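Fructuronate-tagaturonate epimerase UxaE from Cohnella laeviribosi in complex with 1 glycerol (Cohnella laeviribosi, PDB 6IL9) probably catalyses the zinc-dependent interconversion of D-fructuronate and D-tagaturonate on a TIM-barrel scaffold, through epimerisation of the hexuronate substrate. Local coordinates at residues 371-376 against 433-438; 386-391 against 420-425; 391-396 against 443-448; 413-418 against 425-430. All blocks are in the same frame, centred on the assembly; numbering follows the deposited sequence.

Contact 1: residues 371-376 against 433-438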
loop_
_atom_site.group_PDB
_atom_site.type_symbol
_atom_site.label_atom_id
_atom_site.label_comp_id
_atom_site.label_asym_id
_atom_site.label_seq_id
_atom_site.Cartn_x
_atom_site.Cartn_y
_atom_site.Cartn_z
ATOM N N ASN A 371 -3.872 8.895 -0.709
ATOM C CA ASN A 371 -5.300 8.752 -0.467
ATOM C C ASN A 371 -5.728 9.508 0.785
ATOM O O ASN A 371 -6.857 10.021 0.854
ATOM C CB ASN A 371 -5.622 7.256 -0.392
ATOM C CG ASN A 371 -5.185 6.524 -1.649
ATOM O OD1 ASN A 371 -5.600 6.885 -2.752
ATOM N ND2 ASN A 371 -4.331 5.520 -1.501
ATOM N N TRP A 372 -4.822 9.607 1.764
ATOM C CA TRP A 372 -5.023 10.485 2.910
ATOM C C TRP A 372 -4.958 11.951 2.487
ATOM O O TRP A 372 -5.757 12.774 2.947
ATOM C CB TRP A 372 -3.975 10.142 3.981
ATOM C CG TRP A 372 -3.395 11.273 4.779
ATOM C CD1 TRP A 372 -2.165 11.863 4.607
ATOM C CD2 TRP A 372 -3.987 11.911 5.914
ATOM N NE1 TRP A 372 -1.973 12.847 5.547
ATOM C CE2 TRP A 372 -3.072 12.888 6.372
ATOM C CE3 TRP A 372 -5.198 11.748 6.595
ATOM C CZ2 TRP A 372 -3.342 13.711 7.474
ATOM C CZ3 TRP A 372 -5.459 12.558 7.693
ATOM C CH2 TRP A 372 -4.538 13.533 8.114
ATOM N N LEU A 373 -4.038 12.300 1.583
ATOM C CA LEU A 373 -3.971 13.697 1.169
ATOM C C LEU A 373 -5.218 14.119 0.397
ATOM O O LEU A 373 -5.607 15.291 0.453
ATOM C CB LEU A 373 -2.713 13.956 0.329
ATOM C CG LEU A 373 -1.378 13.952 1.070
ATOM C CD1 LEU A 373 -0.236 14.288 0.102
ATOM C CD2 LEU A 373 -1.360 14.925 2.258
ATOM N N GLU A 374 -5.865 13.198 -0.326
ATOM C CA GLU A 374 -7.126 13.567 -0.966
ATOM C C GLU A 374 -8.220 13.828 0.058
ATOM O O GLU A 374 -9.095 14.668 -0.177
ATOM C CB GLU A 374 -7.582 12.483 -1.935
ATOM C CG GLU A 374 -6.745 12.418 -3.205
ATOM C CD GLU A 374 -6.686 13.734 -3.962
ATOM O OE1 GLU A 374 -7.714 14.454 -4.043
ATOM O OE2 GLU A 374 -5.593 14.046 -4.494
ATOM N N ALA A 375 -8.189 13.126 1.189
ATOM C CA ALA A 375 -9.139 13.425 2.261
ATOM C C ALA A 375 -8.850 14.792 2.870
ATOM O O ALA A 375 -9.775 15.577 3.137
ATOM C CB ALA A 375 -9.086 12.326 3.327
ATOM N N VAL A 376 -7.567 15.100 3.076
ATOM C CA VAL A 376 -7.185 16.424 3.563
ATOM C C VAL A 376 -7.647 17.502 2.590
ATOM O O VAL A 376 -8.143 18.560 3.003
ATOM C CB VAL A 376 -5.663 16.489 3.799
ATOM C CG1 VAL A 376 -5.237 17.939 4.099
ATOM C CG2 VAL A 376 -5.255 15.576 4.945
ATOM N N ASP A 433 5.766 21.154 -1.020
ATOM C CA ASP A 433 6.189 21.183 0.372
ATOM C C ASP A 433 5.004 21.020 1.309
ATOM O O ASP A 433 5.073 20.227 2.251
ATOM C CB ASP A 433 6.976 22.464 0.649
ATOM C CG ASP A 433 8.257 22.516 -0.168
ATOM O OD1 ASP A 433 9.186 21.724 0.106
ATOM O OD2 ASP A 433 8.316 23.299 -1.130
ATOM N N ALA A 434 3.900 21.727 1.051
ATOM C CA ALA A 434 2.705 21.538 1.878
ATOM C C ALA A 434 2.182 20.102 1.786
ATOM O O ALA A 434 1.723 19.538 2.786
ATOM C CB ALA A 434 1.613 22.533 1.476
ATOM N N ARG A 435 2.223 19.496 0.593
ATOM C CA ARG A 435 1.822 18.093 0.486
ATOM C C ARG A 435 2.662 17.211 1.404
ATOM O O ARG A 435 2.130 16.351 2.117
ATOM C CB ARG A 435 1.920 17.606 -0.962
ATOM C CG ARG A 435 0.728 18.021 -1.820
ATOM C CD ARG A 435 0.844 17.472 -3.235
ATOM N NE ARG A 435 0.716 16.013 -3.298
ATOM C CZ ARG A 435 -0.439 15.358 -3.278
ATOM N NH1 ARG A 435 -1.579 16.033 -3.190
ATOM N NH2 ARG A 435 -0.457 14.022 -3.343
ATOM N N GLN A 436 3.985 17.410 1.412
ATOM C CA GLN A 436 4.820 16.577 2.275
ATOM C C GLN A 436 4.536 16.844 3.747
ATOM O O GLN A 436 4.549 15.917 4.567
ATOM C CB GLN A 436 6.293 16.812 1.968
ATOM C CG GLN A 436 6.674 16.320 0.580
ATOM C CD GLN A 436 8.164 16.137 0.444
ATOM O OE1 GLN A 436 8.941 17.026 0.800
ATOM N NE2 GLN A 436 8.578 14.987 -0.064
ATOM N N LEU A 437 4.269 18.107 4.088
ATOM C CA LEU A 437 3.960 18.478 5.464
ATOM C C LEU A 437 2.767 17.690 5.977
ATOM O O LEU A 437 2.808 17.126 7.075
ATOM C CB LEU A 437 3.677 19.977 5.530
ATOM C CG LEU A 437 3.065 20.523 6.818
ATOM C CD1 LEU A 437 4.103 20.462 7.932
ATOM C CD2 LEU A 437 2.556 21.949 6.604
ATOM N N LEU A 438 1.693 17.641 5.184
ATOM C CA LEU A 438 0.485 16.932 5.605
ATOM C C LEU A 438 0.611 15.422 5.416
ATOM O O LEU A 438 0.008 14.657 6.180
ATOM C CB LEU A 438 -0.731 17.470 4.837
ATOM C CG LEU A 438 -1.484 18.679 5.430
ATOM C CD1 LEU A 438 -2.159 18.315 6.734
ATOM C CD2 LEU A 438 -0.567 19.902 5.641
HETATM O O HOH W 1 -3.380 13.440 -3.162
#
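The indole nitrogen of W372 donates to the backbone carbonyl of L438, NE1 to O 2.8 Å, with an N-H...O angle of 163°. The bond joins helix 369-382, which follows the last strand of the TIM barrel, to helix 432-440; the two short segments cross at 105°, their axes 10.4 Å apart at the closest point. L438 O lies in the indole plane at the ring edge, while the N-H reaches it from well above the carbonyl plane.

The rest of the interface is buried and mostly hydrocarbon. L373 straddles two partners: its CD2 meets L438 CB at 3.7 Å, and its CD1 sits 3.4 Å above the centre of the R435 guanidinium. V376 is also split between two tasks. With CG1 anti to the backbone N (chi1 171°), that branch touches L438 CG at 4.1 Å, and CG2 covers one face of the W372 ring near its rim.

R435 turns a face of its guanidinium to L373, while its nitrogens have polar partners of their own: NH2 a salt bridge with D347, NE the carbonyl of G312 and NH1 that of M429. E374 and R435 stay apart and share a water that accepts from R435 NH2 at 3.0 Å and donates to E374 OE2 at 2.7 Å.

Contact 2: residues 386-391 against 420-425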
loop_
_atom_site.group_PDB
_atom_site.type_symbol
_atom_site.label_atom_id
_atom_site.label_comp_id
_atom_site.label_asym_id
_atom_site.label_seq_id
_atom_site.Cartn_x
_atom_site.Cartn_y
_atom_site.Cartn_z
ATOM N N LEU A 386 -11.219 23.661 10.040
ATOM C CA LEU A 386 -10.525 22.454 10.477
ATOM C C LEU A 386 -9.191 22.309 9.758
ATOM O O LEU A 386 -8.184 21.956 10.380
ATOM C CB LEU A 386 -11.399 21.216 10.239
ATOM C CG LEU A 386 -10.765 19.868 10.595
ATOM C CD1 LEU A 386 -10.366 19.817 12.067
ATOM C CD2 LEU A 386 -11.705 18.702 10.250
ATOM N N TYR A 387 -9.164 22.588 8.453
ATOM C CA TYR A 387 -7.903 22.499 7.720
ATOM C C TYR A 387 -6.839 23.398 8.354
ATOM O O TYR A 387 -5.694 22.972 8.567
ATOM C CB TYR A 387 -8.082 22.851 6.235
ATOM C CG TYR A 387 -6.728 22.759 5.577
ATOM C CD1 TYR A 387 -6.247 21.534 5.121
ATOM C CD2 TYR A 387 -5.885 23.868 5.509
ATOM C CE1 TYR A 387 -4.979 21.424 4.580
ATOM C CE2 TYR A 387 -4.607 23.763 4.981
ATOM C CZ TYR A 387 -4.164 22.536 4.514
ATOM O OH TYR A 387 -2.895 22.446 3.995
ATOM N N ARG A 388 -7.192 24.653 8.642
ATOM C CA ARG A 388 -6.220 25.581 9.229
ATOM C C ARG A 388 -5.660 25.043 10.538
ATOM O O ARG A 388 -4.447 25.109 10.782
ATOM C CB ARG A 388 -6.853 26.953 9.467
ATOM C CG ARG A 388 -7.263 27.688 8.219
ATOM C CD ARG A 388 -7.797 29.102 8.545
ATOM N NE ARG A 388 -8.235 29.759 7.322
ATOM C CZ ARG A 388 -7.444 30.474 6.526
ATOM N NH1 ARG A 388 -6.162 30.661 6.832
ATOM N NH2 ARG A 388 -7.938 30.994 5.421
ATOM N N ARG A 389 -6.526 24.507 11.399
ATOM C CA ARG A 389 -6.048 23.957 12.660
ATOM C C ARG A 389 -5.120 22.769 12.437
ATOM O O ARG A 389 -4.097 22.634 13.123
ATOM C CB ARG A 389 -7.238 23.569 13.534
ATOM C CG ARG A 389 -8.028 24.782 14.030
ATOM C CD ARG A 389 -9.239 24.354 14.826
ATOM N NE ARG A 389 -8.862 23.393 15.852
ATOM C CZ ARG A 389 -9.420 22.197 16.003
ATOM N NH1 ARG A 389 -10.402 21.811 15.195
ATOM N NH2 ARG A 389 -9.000 21.393 16.968
ATOM N N MET A 390 -5.464 21.888 11.488
ATOM C CA MET A 390 -4.623 20.722 11.204
ATOM C C MET A 390 -3.290 21.136 10.581
ATOM O O MET A 390 -2.237 20.594 10.935
ATOM C CB MET A 390 -5.369 19.745 10.282
ATOM C CG MET A 390 -6.623 19.112 10.910
ATOM S SD MET A 390 -7.537 17.913 9.861
ATOM C CE MET A 390 -6.349 16.571 9.752
ATOM N N HIS A 391 -3.323 22.087 9.645
ATOM C CA HIS A 391 -2.104 22.536 8.976
ATOM C C HIS A 391 -1.153 23.183 9.977
ATOM O O HIS A 391 0.048 22.880 10.002
ATOM C CB HIS A 391 -2.502 23.492 7.843
ATOM C CG HIS A 391 -1.362 24.116 7.087
ATOM N ND1 HIS A 391 -1.236 23.998 5.715
ATOM C CD2 HIS A 391 -0.347 24.923 7.488
ATOM C CE1 HIS A 391 -0.183 24.685 5.309
ATOM N NE2 HIS A 391 0.379 25.251 6.365
ATOM N N VAL A 420 -3.311 33.291 3.297
ATOM C CA VAL A 420 -4.105 32.567 2.315
ATOM C C VAL A 420 -5.561 32.588 2.761
ATOM O O VAL A 420 -5.856 32.437 3.949
ATOM C CB VAL A 420 -3.593 31.121 2.123
ATOM C CG1 VAL A 420 -2.132 31.144 1.722
ATOM C CG2 VAL A 420 -3.735 30.337 3.391
ATOM N N SER A 421 -6.462 32.806 1.808
ATOM C CA SER A 421 -7.885 32.853 2.112
ATOM C C SER A 421 -8.450 31.441 2.193
ATOM O O SER A 421 -7.826 30.472 1.763
ATOM C CB SER A 421 -8.642 33.649 1.056
ATOM O OG SER A 421 -8.668 32.948 -0.177
ATOM N N ASP A 422 -9.659 31.330 2.747
ATOM C CA ASP A 422 -10.311 30.025 2.794
ATOM C C ASP A 422 -10.426 29.420 1.402
ATOM O O ASP A 422 -10.190 28.218 1.213
ATOM C CB ASP A 422 -11.692 30.149 3.439
ATOM C CG ASP A 422 -11.627 30.278 4.950
ATOM O OD1 ASP A 422 -10.514 30.265 5.517
ATOM O OD2 ASP A 422 -12.709 30.385 5.585
ATOM N N GLU A 423 -10.775 30.242 0.410
ATOM C CA GLU A 423 -10.941 29.739 -0.947
ATOM C C GLU A 423 -9.634 29.204 -1.511
ATOM O O GLU A 423 -9.650 28.355 -2.408
ATOM C CB GLU A 423 -11.490 30.841 -1.853
ATOM C CG GLU A 423 -12.670 31.600 -1.264
ATOM C CD GLU A 423 -12.248 32.868 -0.536
ATOM O OE1 GLU A 423 -11.995 33.892 -1.217
ATOM O OE2 GLU A 423 -12.174 32.839 0.714
ATOM N N GLU A 424 -8.503 29.691 -1.007
ATOM C CA GLU A 424 -7.187 29.298 -1.496
ATOM C C GLU A 424 -6.581 28.120 -0.743
ATOM O O GLU A 424 -5.585 27.560 -1.213
ATOM C CB GLU A 424 -6.202 30.465 -1.399
ATOM C CG GLU A 424 -6.463 31.627 -2.324
ATOM C CD GLU A 424 -5.571 32.819 -1.991
ATOM O OE1 GLU A 424 -5.296 33.035 -0.792
ATOM O OE2 GLU A 424 -5.140 33.537 -2.919
ATOM N N LEU A 425 -7.115 27.758 0.421
ATOM C CA LEU A 425 -6.538 26.654 1.186
ATOM C C LEU A 425 -6.350 25.376 0.375
ATOM O O LEU A 425 -5.314 24.714 0.564
ATOM C CB LEU A 425 -7.392 26.381 2.432
ATOM C CG LEU A 425 -7.346 27.466 3.517
ATOM C CD1 LEU A 425 -8.307 27.101 4.617
ATOM C CD2 LEU A 425 -5.945 27.650 4.109
#
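R388 grips D422 side-on, and both of the nitrogens it uses go to the same oxygen: NE to OD1 is 3.0 Å and NH2 to OD1 2.7 Å. NE meets OD1 nearly in line with its C-O bond, and NH2 comes from the anti side. The salt bridge ties helix 384-402, on the outside of the TIM barrel, to the long connection that leads on to helix 432-440.

The second hydrogen of NH2 goes to the backbone carbonyl of V420, NH2 to O 2.9 Å, in a straight bond of 165°. NH1 reaches the same V420 O only weakly and has a further acceptor in the L417 carbonyl. D422 OD1 and V420 O both lie in the guanidinium plane. D422 N, although close to NH2, is itself a donor and makes no bond with it.

The R388 chain, extended from CG to NE, crosses L425 at about a right angle. L425 CD1 lies 3.5 Å above the guanidinium plane, toward its rim, and L425 CD2 touches Y387 CD2 at 4.0 Å. The hydroxyl of Y387 is satisfied within its own helix by H391, OH to ND1 2.8 Å at 177°. On the loop, S421 N donates to E424 OE1 at 2.9 Å.

A carboxylate and two main-chain carbonyls thus fix the guanidinium in its own plane; the pairing would be expected to keep both R388 and D422 charged, and it holds the loop by its backbone as well as by a side chain.

Contact 3: residues 391-396 against 443-448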
loop_
_atom_site.group_PDB
_atom_site.type_symbol
_atom_site.label_atom_id
_atom_site.label_comp_id
_atom_site.label_asym_id
_atom_site.label_seq_id
_atom_site.Cartn_x
_atom_site.Cartn_y
_atom_site.Cartn_z
ATOM N N HIS A 391 -3.323 22.087 9.645
ATOM C CA HIS A 391 -2.104 22.536 8.976
ATOM C C HIS A 391 -1.153 23.183 9.977
ATOM O O HIS A 391 0.048 22.880 10.002
ATOM C CB HIS A 391 -2.502 23.492 7.843
ATOM C CG HIS A 391 -1.362 24.116 7.087
ATOM N ND1 HIS A 391 -1.236 23.998 5.715
ATOM C CD2 HIS A 391 -0.347 24.923 7.488
ATOM C CE1 HIS A 391 -0.183 24.685 5.309
ATOM N NE2 HIS A 391 0.379 25.251 6.365
ATOM N N GLN A 392 -1.688 24.036 10.855
ATOM C CA GLN A 392 -0.846 24.699 11.849
ATOM C C GLN A 392 -0.239 23.693 12.820
ATOM O O GLN A 392 0.936 23.806 13.193
ATOM C CB GLN A 392 -1.659 25.757 12.598
ATOM C CG GLN A 392 -0.803 26.719 13.417
ATOM C CD GLN A 392 0.248 27.436 12.582
ATOM O OE1 GLN A 392 -0.059 28.043 11.548
ATOM N NE2 GLN A 392 1.501 27.377 13.032
ATOM N N TYR A 393 -1.024 22.690 13.230
ATOM C CA TYR A 393 -0.516 21.647 14.110
ATOM C C TYR A 393 0.595 20.857 13.434
ATOM O O TYR A 393 1.624 20.559 14.053
ATOM C CB TYR A 393 -1.662 20.721 14.520
ATOM C CG TYR A 393 -1.381 19.769 15.663
ATOM C CD1 TYR A 393 -0.882 18.494 15.426
ATOM C CD2 TYR A 393 -1.678 20.120 16.973
ATOM C CE1 TYR A 393 -0.642 17.613 16.455
ATOM C CE2 TYR A 393 -1.447 19.241 18.010
ATOM C CZ TYR A 393 -0.932 17.996 17.754
ATOM O OH TYR A 393 -0.707 17.117 18.791
ATOM N N ALA A 394 0.402 20.518 12.156
ATOM C CA ALA A 394 1.446 19.833 11.404
ATOM C C ALA A 394 2.734 20.647 11.382
ATOM O O ALA A 394 3.823 20.095 11.558
ATOM C CB ALA A 394 0.953 19.555 9.985
ATOM N N LEU A 395 2.629 21.961 11.150
ATOM C CA LEU A 395 3.809 22.823 11.190
ATOM C C LEU A 395 4.492 22.741 12.541
ATOM O O LEU A 395 5.721 22.658 12.622
ATOM C CB LEU A 395 3.416 24.269 10.906
ATOM C CG LEU A 395 3.171 24.699 9.464
ATOM C CD1 LEU A 395 2.547 26.097 9.435
ATOM C CD2 LEU A 395 4.467 24.670 8.668
ATOM N N GLU A 396 3.704 22.753 13.614
ATOM C CA GLU A 396 4.271 22.786 14.953
ATOM C C GLU A 396 4.953 21.482 15.336
ATOM O O GLU A 396 5.834 21.491 16.204
ATOM C CB GLU A 396 3.172 23.125 15.961
ATOM C CG GLU A 396 2.747 24.580 15.901
ATOM C CD GLU A 396 1.476 24.859 16.689
ATOM O OE1 GLU A 396 0.948 23.928 17.343
ATOM O OE2 GLU A 396 1.003 26.014 16.637
ATOM N N GLY A 443 -0.156 10.519 11.322
ATOM C CA GLY A 443 -0.277 9.845 12.608
ATOM C C GLY A 443 -0.391 10.832 13.755
ATOM O O GLY A 443 -1.257 10.698 14.626
ATOM N N LEU A 444 0.468 11.857 13.751
ATOM C CA LEU A 444 0.399 12.907 14.767
ATOM C C LEU A 444 -0.949 13.616 14.759
ATOM O O LEU A 444 -1.448 14.022 15.813
ATOM C CB LEU A 444 1.497 13.941 14.531
ATOM C CG LEU A 444 2.945 13.516 14.646
ATOM C CD1 LEU A 444 3.792 14.603 14.015
ATOM C CD2 LEU A 444 3.293 13.311 16.111
ATOM N N LEU A 445 -1.512 13.848 13.574
ATOM C CA LEU A 445 -2.789 14.549 13.485
ATOM C C LEU A 445 -3.937 13.659 13.943
ATOM O O LEU A 445 -4.811 14.094 14.707
ATOM C CB LEU A 445 -3.028 15.019 12.049
ATOM C CG LEU A 445 -2.164 16.191 11.585
ATOM C CD1 LEU A 445 -2.156 16.298 10.056
ATOM C CD2 LEU A 445 -2.670 17.494 12.192
ATOM N N LEU A 446 -3.951 12.412 13.470
ATOM C CA LEU A 446 -5.045 11.491 13.777
ATOM C C LEU A 446 -5.093 11.156 15.259
ATOM O O LEU A 446 -6.178 10.987 15.831
ATOM C CB LEU A 446 -4.882 10.209 12.956
ATOM C CG LEU A 446 -5.792 9.850 11.778
ATOM C CD1 LEU A 446 -6.816 10.926 11.422
ATOM C CD2 LEU A 446 -4.951 9.429 10.559
ATOM N N GLN A 447 -3.933 11.038 15.899
ATOM C CA GLN A 447 -3.897 10.650 17.303
ATOM C C GLN A 447 -3.862 11.845 18.252
ATOM O O GLN A 447 -3.852 11.644 19.470
ATOM C CB GLN A 447 -2.700 9.726 17.562
ATOM C CG GLN A 447 -2.669 8.516 16.635
ATOM C CD GLN A 447 -3.203 7.239 17.272
ATOM O OE1 GLN A 447 -4.410 7.089 17.495
ATOM N NE2 GLN A 447 -2.299 6.300 17.553
ATOM N N ALA A 448 -3.878 13.072 17.733
ATOM C CA ALA A 448 -3.799 14.255 18.582
ATOM C C ALA A 448 -5.010 14.354 19.502
ATOM O O ALA A 448 -6.140 14.069 19.103
ATOM C CB ALA A 448 -3.701 15.516 17.729
HETATM O O HOH W 2 0.049 14.733 18.200
#
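Y393 fills the tight part of this contact, its ring reaching from helix 384-402 to the end of helix 442-446. CG stands anti to the backbone N (chi1 -167°), and the side chain runs past that of L445 in the opposite direction. L445 CD2 touches the ring at CD1, 3.8 Å away, and lies a little farther from Y393 CB. The same methyl approaches the backbone of the next residue, 4.3 Å from A394 N, close to where the two backbones come nearest: the CA atoms of A394 and L445 are 7.1 Å apart. At the far end of the tyrosine the methyl of A448 packs against the phenol, CB to OH 3.6 Å, and the ring carbon CE1 of Y393 lies 3.7 Å from the carbonyl oxygen of L444. L445, A448 and A394 are all buried.

These helices belong to the shell after the eighth strand of the TIM barrel, and the contact joins two of them without a direct hydrogen bond. Past helix 442-446 the chain turns, and A448 pairs by its backbone with L456; F457, close by, meets the Y393 ring edge-to-face.

The side toward L444, a partly exposed residue, is looser. Here a water links the two polar atoms: it sits in the ring plane at the edge, 2.6 Å from Y393 OH, and donates to L444 O at 2.9 Å. The side chain of L444 comes no closer than 4.7 Å to 391-396 and packs instead on H397, E400 and A401, farther along helix 384-402.

Contact 4: residues 413-418 against 425-430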
loop_
_atom_site.group_PDB
_atom_site.type_symbol
_atom_site.label_atom_id
_atom_site.label_comp_id
_atom_site.label_asym_id
_atom_site.label_seq_id
_atom_site.Cartn_x
_atom_site.Cartn_y
_atom_site.Cartn_z
ATOM N N ASN A 413 8.972 27.386 1.757
ATOM C CA ASN A 413 8.171 27.522 0.540
ATOM C C ASN A 413 6.676 27.600 0.822
ATOM O O ASN A 413 5.902 27.917 -0.088
ATOM C CB ASN A 413 8.416 26.339 -0.406
ATOM C CG ASN A 413 9.738 26.424 -1.127
ATOM O OD1 ASN A 413 10.312 27.505 -1.264
ATOM N ND2 ASN A 413 10.218 25.281 -1.623
ATOM N N ILE A 414 6.250 27.308 2.042
ATOM C CA ILE A 414 4.827 27.203 2.356
ATOM C C ILE A 414 4.313 28.565 2.823
ATOM O O ILE A 414 4.817 29.117 3.805
ATOM C CB ILE A 414 4.582 26.125 3.421
ATOM C CG1 ILE A 414 5.239 24.798 3.000
ATOM C CG2 ILE A 414 3.077 25.921 3.644
ATOM C CD1 ILE A 414 5.149 23.692 4.066
ATOM N N ARG A 415 3.308 29.100 2.131
ATOM C CA ARG A 415 2.738 30.385 2.523
ATOM C C ARG A 415 2.168 30.296 3.937
ATOM O O ARG A 415 1.542 29.285 4.293
ATOM C CB ARG A 415 1.630 30.816 1.554
ATOM C CG ARG A 415 2.088 31.326 0.196
ATOM C CD ARG A 415 0.914 31.381 -0.793
ATOM N NE ARG A 415 0.408 30.039 -1.063
ATOM C CZ ARG A 415 -0.760 29.745 -1.629
ATOM N NH1 ARG A 415 -1.590 30.706 -2.025
ATOM N NH2 ARG A 415 -1.089 28.471 -1.807
ATOM N N PRO A 416 2.365 31.321 4.769
ATOM C CA PRO A 416 1.723 31.327 6.088
ATOM C C PRO A 416 0.212 31.302 5.941
ATOM O O PRO A 416 -0.347 31.910 5.023
ATOM C CB PRO A 416 2.205 32.640 6.718
ATOM C CG PRO A 416 3.466 32.992 5.946
ATOM C CD PRO A 416 3.247 32.486 4.560
ATOM N N LEU A 417 -0.440 30.580 6.858
ATOM C CA LEU A 417 -1.893 30.432 6.802
ATOM C C LEU A 417 -2.585 31.790 6.824
ATOM O O LEU A 417 -3.595 31.995 6.140
ATOM C CB LEU A 417 -2.367 29.562 7.970
ATOM C CG LEU A 417 -2.246 28.041 7.838
ATOM C CD1 LEU A 417 -2.600 27.349 9.154
ATOM C CD2 LEU A 417 -3.128 27.524 6.702
ATOM N N ALA A 418 -2.030 32.743 7.575
ATOM C CA ALA A 418 -2.598 34.086 7.640
ATOM C C ALA A 418 -2.539 34.828 6.311
ATOM O O ALA A 418 -3.207 35.860 6.170
ATOM C CB ALA A 418 -1.883 34.892 8.726
ATOM N N LEU A 425 -7.115 27.758 0.421
ATOM C CA LEU A 425 -6.538 26.654 1.186
ATOM C C LEU A 425 -6.350 25.376 0.375
ATOM O O LEU A 425 -5.314 24.714 0.564
ATOM C CB LEU A 425 -7.392 26.381 2.432
ATOM C CG LEU A 425 -7.346 27.466 3.517
ATOM C CD1 LEU A 425 -8.307 27.101 4.617
ATOM C CD2 LEU A 425 -5.945 27.650 4.109
ATOM N N PRO A 426 -7.258 24.979 -0.526
ATOM C CA PRO A 426 -7.029 23.738 -1.285
ATOM C C PRO A 426 -5.784 23.767 -2.154
ATOM O O PRO A 426 -5.257 22.694 -2.480
ATOM C CB PRO A 426 -8.297 23.609 -2.139
ATOM C CG PRO A 426 -9.352 24.297 -1.329
ATOM C CD PRO A 426 -8.639 25.474 -0.719
ATOM N N SER A 427 -5.295 24.956 -2.525
ATOM C CA SER A 427 -4.101 25.049 -3.359
ATOM C C SER A 427 -2.875 24.463 -2.667
ATOM O O SER A 427 -1.934 24.029 -3.346
ATOM C CB SER A 427 -3.852 26.507 -3.762
ATOM O OG SER A 427 -3.587 27.337 -2.641
ATOM N N TYR A 428 -2.858 24.434 -1.328
ATOM C CA TYR A 428 -1.748 23.790 -0.626
ATOM C C TYR A 428 -1.550 22.350 -1.086
ATOM O O TYR A 428 -0.413 21.867 -1.172
ATOM C CB TYR A 428 -1.995 23.787 0.878
ATOM C CG TYR A 428 -1.741 25.083 1.604
ATOM C CD1 TYR A 428 -0.495 25.710 1.556
ATOM C CD2 TYR A 428 -2.739 25.651 2.388
ATOM C CE1 TYR A 428 -0.265 26.891 2.262
ATOM C CE2 TYR A 428 -2.518 26.829 3.091
ATOM C CZ TYR A 428 -1.287 27.437 3.026
ATOM O OH TYR A 428 -1.089 28.597 3.744
ATOM N N MET A 429 -2.647 21.629 -1.336
ATOM C CA MET A 429 -2.533 20.214 -1.674
ATOM C C MET A 429 -2.105 19.993 -3.118
ATOM O O MET A 429 -2.044 18.843 -3.574
ATOM C CB MET A 429 -3.848 19.487 -1.363
ATOM C CG MET A 429 -4.086 19.289 0.153
ATOM S SD MET A 429 -2.794 18.417 1.107
ATOM C CE MET A 429 -1.791 19.812 1.666
ATOM N N ASN A 430 -1.770 21.068 -3.830
ATOM C CA ASN A 430 -1.111 20.988 -5.124
ATOM C C ASN A 430 0.371 21.331 -5.060
ATOM O O ASN A 430 1.028 21.315 -6.098
ATOM C CB ASN A 430 -1.781 21.925 -6.133
ATOM C CG ASN A 430 -3.200 21.523 -6.443
ATOM O OD1 ASN A 430 -3.524 20.334 -6.455
ATOM N ND2 ASN A 430 -4.060 22.508 -6.668
HETATM O O HOH W 3 -3.455 30.420 -4.026
#
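The backbones of 413-418 and 425-430 run at some distance, with CA atoms 8.0 Å apart at I414 and Y428, and side chains bridge the space between the extended residues 414-416 and a succession of tight turns. Y428 is the main bridge. Its hydroxyl donates to the carbonyl of R415, OH to O 2.8 Å, coming from above the carbonyl plane, 50° out of it. I414 CG2 packs on the ring carbon CE1 at 3.7 Å, and L417 CD2 on CE2 at 3.7 Å; the same L417 methyl also meets L425 CD2.

Both segments belong to the irregular connection between helices 384-402 and 432-440 of this TIM-barrel enzyme, so the loop packs against itself; H391 of the first helix and A434 of the second also touch Y428.

Outside the ring lies a polar fringe. R415 NH2 donates to S427 OG at 2.9 Å and 162°, with OG near the guanidinium plane; NH2 has its salt bridge with E431. A chi1 of 63° folds S427 OG back beside its own main chain, where it is also hydrogen-bonded to E424 O. The R415 CZ stands 5.3 Å from the centroid of the Y428 ring, at most a weak cation-pi attraction. A water accepts from R415 NH1 at 2.8 Å and returns a weak bond to S427 OG.

All four contacts lie on one side of the chain's centre, in the helical region that follows the eighth barrel strand. Their centres are 8 to 16 Å apart, contacts 2 and 4 being the closest pair. Helix 384-402 serves both contact 2 and contact 3, which share H391; contacts 2 and 4 share L425. Along the chain contacts 2 and 4 are nested inside the loop closed by contact 1 and alternate with each other; contact 3 alternates with contacts 1 and 2, and its loop encloses contact 4. Y387 touches V376 and L438, and H391 meets Y428, so the helices and the 413-430 connection pack into one another.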